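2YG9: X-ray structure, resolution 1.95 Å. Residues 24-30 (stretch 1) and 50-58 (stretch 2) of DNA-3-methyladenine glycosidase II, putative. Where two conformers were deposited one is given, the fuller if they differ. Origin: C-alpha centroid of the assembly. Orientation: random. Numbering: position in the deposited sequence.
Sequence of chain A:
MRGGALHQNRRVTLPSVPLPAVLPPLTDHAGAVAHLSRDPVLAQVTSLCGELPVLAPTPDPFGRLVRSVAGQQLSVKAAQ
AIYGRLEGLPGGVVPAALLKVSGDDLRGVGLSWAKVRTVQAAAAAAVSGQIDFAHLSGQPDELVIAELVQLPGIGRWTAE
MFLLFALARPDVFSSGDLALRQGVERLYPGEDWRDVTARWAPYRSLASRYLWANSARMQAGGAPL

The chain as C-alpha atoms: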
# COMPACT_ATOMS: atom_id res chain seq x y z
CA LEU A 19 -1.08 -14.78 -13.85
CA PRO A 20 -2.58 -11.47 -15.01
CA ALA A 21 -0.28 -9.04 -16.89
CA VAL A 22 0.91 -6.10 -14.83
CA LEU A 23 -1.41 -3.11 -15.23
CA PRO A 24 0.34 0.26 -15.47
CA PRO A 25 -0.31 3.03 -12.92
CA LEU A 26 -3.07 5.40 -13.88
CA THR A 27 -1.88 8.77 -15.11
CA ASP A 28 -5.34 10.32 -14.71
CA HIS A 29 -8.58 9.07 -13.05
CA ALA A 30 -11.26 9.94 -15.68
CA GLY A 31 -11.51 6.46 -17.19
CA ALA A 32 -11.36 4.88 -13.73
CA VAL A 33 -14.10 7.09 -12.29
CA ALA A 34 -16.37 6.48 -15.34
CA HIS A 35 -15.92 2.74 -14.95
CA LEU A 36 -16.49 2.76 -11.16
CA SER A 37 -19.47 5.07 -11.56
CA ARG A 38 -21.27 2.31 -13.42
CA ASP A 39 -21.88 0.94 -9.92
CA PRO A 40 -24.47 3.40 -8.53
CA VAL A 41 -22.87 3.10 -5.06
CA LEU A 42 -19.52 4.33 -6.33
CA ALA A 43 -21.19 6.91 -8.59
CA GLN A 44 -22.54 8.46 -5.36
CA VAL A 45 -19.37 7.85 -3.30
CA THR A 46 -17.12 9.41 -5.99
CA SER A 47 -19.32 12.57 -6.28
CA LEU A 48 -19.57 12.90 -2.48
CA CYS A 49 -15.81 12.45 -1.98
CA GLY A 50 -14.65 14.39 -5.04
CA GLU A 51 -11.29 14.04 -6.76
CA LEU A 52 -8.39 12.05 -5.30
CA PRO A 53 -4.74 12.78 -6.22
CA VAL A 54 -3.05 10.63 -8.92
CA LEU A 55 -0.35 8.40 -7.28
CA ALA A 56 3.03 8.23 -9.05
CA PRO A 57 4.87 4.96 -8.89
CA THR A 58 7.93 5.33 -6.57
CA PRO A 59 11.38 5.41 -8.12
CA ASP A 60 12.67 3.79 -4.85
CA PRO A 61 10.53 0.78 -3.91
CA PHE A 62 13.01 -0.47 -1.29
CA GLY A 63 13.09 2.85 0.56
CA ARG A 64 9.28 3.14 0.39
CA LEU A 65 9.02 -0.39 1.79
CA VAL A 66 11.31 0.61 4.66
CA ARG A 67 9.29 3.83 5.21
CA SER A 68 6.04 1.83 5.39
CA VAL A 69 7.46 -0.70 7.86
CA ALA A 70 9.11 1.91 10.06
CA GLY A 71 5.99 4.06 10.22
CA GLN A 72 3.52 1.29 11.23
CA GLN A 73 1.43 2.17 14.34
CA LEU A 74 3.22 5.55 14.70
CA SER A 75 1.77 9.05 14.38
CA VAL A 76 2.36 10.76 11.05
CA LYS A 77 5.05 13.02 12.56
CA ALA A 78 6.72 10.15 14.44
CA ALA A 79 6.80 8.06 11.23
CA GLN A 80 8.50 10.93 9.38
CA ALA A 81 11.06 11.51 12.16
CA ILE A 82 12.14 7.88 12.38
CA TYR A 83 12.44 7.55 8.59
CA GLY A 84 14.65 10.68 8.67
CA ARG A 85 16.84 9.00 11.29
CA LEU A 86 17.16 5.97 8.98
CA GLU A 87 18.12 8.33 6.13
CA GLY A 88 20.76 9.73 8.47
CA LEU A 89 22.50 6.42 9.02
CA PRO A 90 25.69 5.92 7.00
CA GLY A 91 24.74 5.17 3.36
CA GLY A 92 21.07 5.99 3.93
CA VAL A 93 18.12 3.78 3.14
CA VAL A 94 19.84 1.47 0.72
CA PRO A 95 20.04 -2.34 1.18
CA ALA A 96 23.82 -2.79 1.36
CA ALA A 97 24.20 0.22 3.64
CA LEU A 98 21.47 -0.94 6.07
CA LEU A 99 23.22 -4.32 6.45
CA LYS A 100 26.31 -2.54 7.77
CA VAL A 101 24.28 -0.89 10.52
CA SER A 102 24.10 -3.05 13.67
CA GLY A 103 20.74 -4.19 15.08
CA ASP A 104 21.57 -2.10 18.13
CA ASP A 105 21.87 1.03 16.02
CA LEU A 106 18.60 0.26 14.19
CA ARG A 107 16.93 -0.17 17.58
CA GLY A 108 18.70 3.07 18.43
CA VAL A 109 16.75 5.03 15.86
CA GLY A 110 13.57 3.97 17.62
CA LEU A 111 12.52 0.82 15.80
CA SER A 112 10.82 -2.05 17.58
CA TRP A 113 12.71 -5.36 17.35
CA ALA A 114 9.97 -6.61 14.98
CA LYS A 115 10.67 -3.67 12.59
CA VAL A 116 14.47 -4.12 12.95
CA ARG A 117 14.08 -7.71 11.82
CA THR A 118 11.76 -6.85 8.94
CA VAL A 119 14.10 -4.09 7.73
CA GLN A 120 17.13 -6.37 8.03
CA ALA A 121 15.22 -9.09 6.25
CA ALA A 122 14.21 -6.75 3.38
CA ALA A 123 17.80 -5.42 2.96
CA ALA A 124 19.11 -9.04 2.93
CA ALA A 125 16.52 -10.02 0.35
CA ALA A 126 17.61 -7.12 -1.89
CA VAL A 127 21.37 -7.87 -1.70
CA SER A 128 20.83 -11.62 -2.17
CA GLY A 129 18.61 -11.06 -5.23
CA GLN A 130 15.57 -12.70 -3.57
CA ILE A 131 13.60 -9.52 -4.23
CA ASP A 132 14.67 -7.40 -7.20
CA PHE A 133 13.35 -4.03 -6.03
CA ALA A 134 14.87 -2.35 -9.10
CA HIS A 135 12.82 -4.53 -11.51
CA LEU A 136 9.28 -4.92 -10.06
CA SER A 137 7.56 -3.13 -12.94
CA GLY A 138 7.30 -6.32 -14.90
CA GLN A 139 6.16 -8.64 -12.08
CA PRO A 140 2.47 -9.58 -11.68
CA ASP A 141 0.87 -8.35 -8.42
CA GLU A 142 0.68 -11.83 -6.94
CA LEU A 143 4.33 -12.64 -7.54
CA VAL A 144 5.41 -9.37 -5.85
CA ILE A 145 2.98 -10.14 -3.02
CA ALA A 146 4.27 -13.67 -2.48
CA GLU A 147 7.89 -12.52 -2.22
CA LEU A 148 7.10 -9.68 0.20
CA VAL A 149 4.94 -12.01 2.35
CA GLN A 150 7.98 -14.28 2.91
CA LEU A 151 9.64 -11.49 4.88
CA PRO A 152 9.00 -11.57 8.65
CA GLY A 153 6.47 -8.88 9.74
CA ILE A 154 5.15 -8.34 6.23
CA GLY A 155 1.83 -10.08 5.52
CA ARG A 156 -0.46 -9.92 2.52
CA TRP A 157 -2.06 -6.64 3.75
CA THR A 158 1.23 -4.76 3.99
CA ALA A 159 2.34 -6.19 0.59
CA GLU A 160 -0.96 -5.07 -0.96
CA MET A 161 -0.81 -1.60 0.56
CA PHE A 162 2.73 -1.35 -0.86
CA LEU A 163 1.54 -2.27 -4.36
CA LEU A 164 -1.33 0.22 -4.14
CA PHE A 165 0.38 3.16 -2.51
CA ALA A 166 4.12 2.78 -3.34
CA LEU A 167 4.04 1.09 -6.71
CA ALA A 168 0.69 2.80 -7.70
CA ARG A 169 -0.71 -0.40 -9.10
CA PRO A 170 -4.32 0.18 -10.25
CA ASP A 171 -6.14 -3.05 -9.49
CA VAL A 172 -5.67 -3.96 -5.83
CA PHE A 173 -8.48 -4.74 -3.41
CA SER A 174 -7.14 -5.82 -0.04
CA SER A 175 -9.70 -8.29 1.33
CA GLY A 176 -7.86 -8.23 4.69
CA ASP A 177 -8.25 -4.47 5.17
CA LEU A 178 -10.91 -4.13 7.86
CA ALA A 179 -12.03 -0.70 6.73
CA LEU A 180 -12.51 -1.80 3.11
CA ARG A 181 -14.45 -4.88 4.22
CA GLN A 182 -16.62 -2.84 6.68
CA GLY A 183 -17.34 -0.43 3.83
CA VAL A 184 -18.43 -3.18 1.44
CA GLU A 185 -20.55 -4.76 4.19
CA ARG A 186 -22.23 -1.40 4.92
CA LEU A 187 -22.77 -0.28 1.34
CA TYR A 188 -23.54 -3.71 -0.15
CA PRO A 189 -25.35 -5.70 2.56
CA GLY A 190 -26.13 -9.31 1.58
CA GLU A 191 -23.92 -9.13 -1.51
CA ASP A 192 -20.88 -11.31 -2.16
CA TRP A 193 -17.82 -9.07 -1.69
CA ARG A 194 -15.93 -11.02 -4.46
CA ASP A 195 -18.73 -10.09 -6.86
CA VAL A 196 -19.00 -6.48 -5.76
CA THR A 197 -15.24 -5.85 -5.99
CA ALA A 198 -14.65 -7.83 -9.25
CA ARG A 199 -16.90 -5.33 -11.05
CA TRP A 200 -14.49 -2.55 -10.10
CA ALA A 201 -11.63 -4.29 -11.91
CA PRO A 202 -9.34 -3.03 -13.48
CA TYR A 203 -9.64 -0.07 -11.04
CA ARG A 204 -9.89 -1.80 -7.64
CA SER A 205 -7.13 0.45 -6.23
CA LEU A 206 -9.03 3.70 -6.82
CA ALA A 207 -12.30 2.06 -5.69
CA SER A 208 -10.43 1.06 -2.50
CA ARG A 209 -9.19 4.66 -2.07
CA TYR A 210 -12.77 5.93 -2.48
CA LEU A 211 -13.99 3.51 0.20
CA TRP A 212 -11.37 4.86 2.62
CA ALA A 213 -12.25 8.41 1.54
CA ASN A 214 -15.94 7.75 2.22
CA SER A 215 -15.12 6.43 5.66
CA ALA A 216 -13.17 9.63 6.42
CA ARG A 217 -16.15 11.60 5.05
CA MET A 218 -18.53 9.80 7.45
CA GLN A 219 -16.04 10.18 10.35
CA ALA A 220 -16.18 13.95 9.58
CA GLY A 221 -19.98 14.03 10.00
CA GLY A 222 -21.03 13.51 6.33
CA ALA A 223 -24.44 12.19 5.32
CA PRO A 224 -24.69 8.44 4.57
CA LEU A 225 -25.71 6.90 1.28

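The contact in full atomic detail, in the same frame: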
# COMPACT_ATOMS: atom_id res chain seq x y z
N PRO A 24 -0.41 -0.93 -15.81
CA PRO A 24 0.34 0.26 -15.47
C PRO A 24 -0.41 1.21 -14.51
O PRO A 24 -1.63 1.24 -14.51
CB PRO A 24 0.57 0.93 -16.82
CG PRO A 24 -0.54 0.48 -17.66
CD PRO A 24 -0.80 -0.94 -17.22
N PRO A 25 0.34 1.99 -13.73
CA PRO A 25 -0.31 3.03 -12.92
C PRO A 25 -1.13 3.97 -13.78
O PRO A 25 -0.74 4.31 -14.94
CB PRO A 25 0.86 3.80 -12.32
CG PRO A 25 2.02 2.81 -12.34
CD PRO A 25 1.80 1.97 -13.55
N LEU A 26 -2.26 4.40 -13.24
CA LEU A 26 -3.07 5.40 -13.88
C LEU A 26 -2.29 6.71 -13.92
O LEU A 26 -1.54 7.04 -12.98
CB LEU A 26 -4.43 5.60 -13.15
CG LEU A 26 -5.28 4.38 -12.85
CD1 LEU A 26 -6.65 4.79 -12.18
CD2 LEU A 26 -5.53 3.57 -14.09
N THR A 27 -2.48 7.47 -14.99
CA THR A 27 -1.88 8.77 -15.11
C THR A 27 -2.93 9.88 -14.92
O THR A 27 -2.60 11.03 -14.67
CB THR A 27 -1.12 8.93 -16.47
OG1 THR A 27 -2.03 8.70 -17.55
CG2 THR A 27 0.00 7.90 -16.59
N ASP A 28 -4.19 9.48 -15.04
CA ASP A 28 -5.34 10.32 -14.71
C ASP A 28 -6.48 9.37 -14.32
O ASP A 28 -6.45 8.19 -14.67
CB ASP A 28 -5.74 11.21 -15.90
CG ASP A 28 -6.46 10.44 -16.99
OD1 ASP A 28 -7.70 10.28 -16.88
OD2 ASP A 28 -5.80 10.01 -17.95
N HIS A 29 -7.45 9.88 -13.57
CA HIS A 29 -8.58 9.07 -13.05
C HIS A 29 -9.92 9.14 -13.81
O HIS A 29 -10.91 8.61 -13.33
CB HIS A 29 -8.87 9.49 -11.61
CG HIS A 29 -7.77 9.18 -10.65
ND1 HIS A 29 -7.71 9.71 -9.38
CD2 HIS A 29 -6.66 8.41 -10.79
CE1 HIS A 29 -6.61 9.28 -8.78
NE2 HIS A 29 -5.96 8.49 -9.61
N ALA A 30 -9.98 9.77 -14.98
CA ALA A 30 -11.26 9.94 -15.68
C ALA A 30 -11.89 8.62 -16.09
O ALA A 30 -13.06 8.32 -15.78
CB ALA A 30 -11.09 10.92 -16.94
N GLY A 50 -15.39 13.55 -4.11
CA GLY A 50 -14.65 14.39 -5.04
C GLY A 50 -13.42 13.71 -5.63
O GLY A 50 -13.31 12.47 -5.68
N GLU A 51 -12.49 14.53 -6.09
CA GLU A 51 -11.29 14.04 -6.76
C GLU A 51 -10.22 13.63 -5.77
O GLU A 51 -10.05 14.26 -4.74
CB GLU A 51 -10.74 15.09 -7.72
CG GLU A 51 -9.95 14.47 -8.84
CD GLU A 51 -10.83 14.11 -10.04
OE1 GLU A 51 -11.44 15.09 -10.57
OE2 GLU A 51 -10.90 12.90 -10.46
N LEU A 52 -9.52 12.55 -6.10
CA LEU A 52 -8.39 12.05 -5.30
C LEU A 52 -7.12 12.23 -6.12
O LEU A 52 -7.14 12.09 -7.33
CB LEU A 52 -8.59 10.57 -4.97
CG LEU A 52 -9.80 10.13 -4.16
CD1 LEU A 52 -9.81 8.63 -3.90
CD2 LEU A 52 -9.83 10.92 -2.88
N PRO A 53 -5.99 12.57 -5.46
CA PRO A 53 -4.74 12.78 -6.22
C PRO A 53 -4.23 11.52 -6.97
O PRO A 53 -4.38 10.38 -6.47
CB PRO A 53 -3.73 13.19 -5.16
CG PRO A 53 -4.37 12.83 -3.83
CD PRO A 53 -5.83 12.75 -4.01
N VAL A 54 -3.67 11.72 -8.16
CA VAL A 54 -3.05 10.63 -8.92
C VAL A 54 -1.70 10.21 -8.23
O VAL A 54 -0.78 11.02 -8.08
CB VAL A 54 -2.85 11.02 -10.42
CG1 VAL A 54 -2.30 9.87 -11.23
CG2 VAL A 54 -4.16 11.46 -11.08
N LEU A 55 -1.58 8.94 -7.87
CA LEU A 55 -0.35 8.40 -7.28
C LEU A 55 0.68 8.05 -8.37
O LEU A 55 0.35 7.36 -9.34
CB LEU A 55 -0.63 7.11 -6.47
CG LEU A 55 -1.73 7.29 -5.45
CD1 LEU A 55 -1.96 6.04 -4.65
CD2 LEU A 55 -1.40 8.48 -4.59
N ALA A 56 1.91 8.52 -8.17
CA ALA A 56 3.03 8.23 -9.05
C ALA A 56 3.78 7.03 -8.52
O ALA A 56 4.07 6.96 -7.32
CB ALA A 56 3.98 9.44 -9.13
N PRO A 57 4.14 6.10 -9.39
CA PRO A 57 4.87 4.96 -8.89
C PRO A 57 6.24 5.44 -8.33
O PRO A 57 6.85 6.32 -8.91
CB PRO A 57 5.04 4.08 -10.11
CG PRO A 57 5.00 5.04 -11.27
CD PRO A 57 4.00 6.08 -10.86
N THR A 58 6.67 4.90 -7.18
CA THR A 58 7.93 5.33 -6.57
C THR A 58 9.16 4.90 -7.40
O THR A 58 9.26 3.76 -7.88
CB THR A 58 8.11 4.78 -5.11
OG1 THR A 58 9.28 5.35 -4.51
CG2 THR A 58 8.20 3.25 -5.12
O HOH W 1 -1.71 6.35 -10.43
O HOH W 2 0.91 8.10 -12.36
O HOH W 3 -3.73 7.08 -8.67
O HOH W 4 -10.27 11.08 -8.55

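The two stretches have no regular secondary structure where they meet and run antiparallel, Pro25 lying nearest Pro57 (6.8 Å between CA atoms) and Asp28 nearest Val54 (6.2 Å between CA atoms); stretch 2 is largely extended, whereas stretch 1 bends at Thr27 and again at His29, where a helix is about to begin. The backbones stay too far apart for direct pairing, and the gap is filled by side chains and water.

His29, at the N-cap position before a helix, is the centre of the contact. Its CA-to-CB bond points toward the other stretch, and with chi1 at -65° (m) the imidazole lies along the backbone from Leu52 to Val54. Pro53 O approaches the ring at its edge, 3.4 Å from His29 CE1, where the polarised C-H suits a carbonyl oxygen. His29 ND1 lies 3.2 Å from Leu52 O. One face is covered by Val54, whose CG2 sits 3.9 Å from the ring centroid and 15° off the normal, a CH-pi contact. With chi1 at -176° (t), Val54 places CG2 over this ring while CG1 reaches the backbone of stretch 1, 3.4 Å from Leu26 O and 3.6 Å from Thr27 O.

Both imidazole nitrogens are also served by water. One water lies 2.8 Å from His29 NE2 and accepts from Leu55 N (3.0 Å); another lies 3.0 Å from His29 ND1, accepts from Leu52 N (3.0 Å) and donates to Glu51 OE2 (2.7 Å). The CA-to-CB bond of Glu51 points sideways, but its bent chain (chi2 89°, chi3 61°) brings the carboxylate nearer, OE2 ending 4.1 Å from His29 CB.

Leu26 O and Leu55 O, both acceptors, cannot bond to each other; two waters bridge them by donating to both. Beyond them, Pro25 and Pro57 meet through their rings, CG to CG at 3.9 Å, an apolar contact. The CA-to-CB bond of Asp28 points away from stretch 2, and its p rotamer (75°) lets Asp28 OD1 accept from Ala30 N (3.0 Å) within its own stretch.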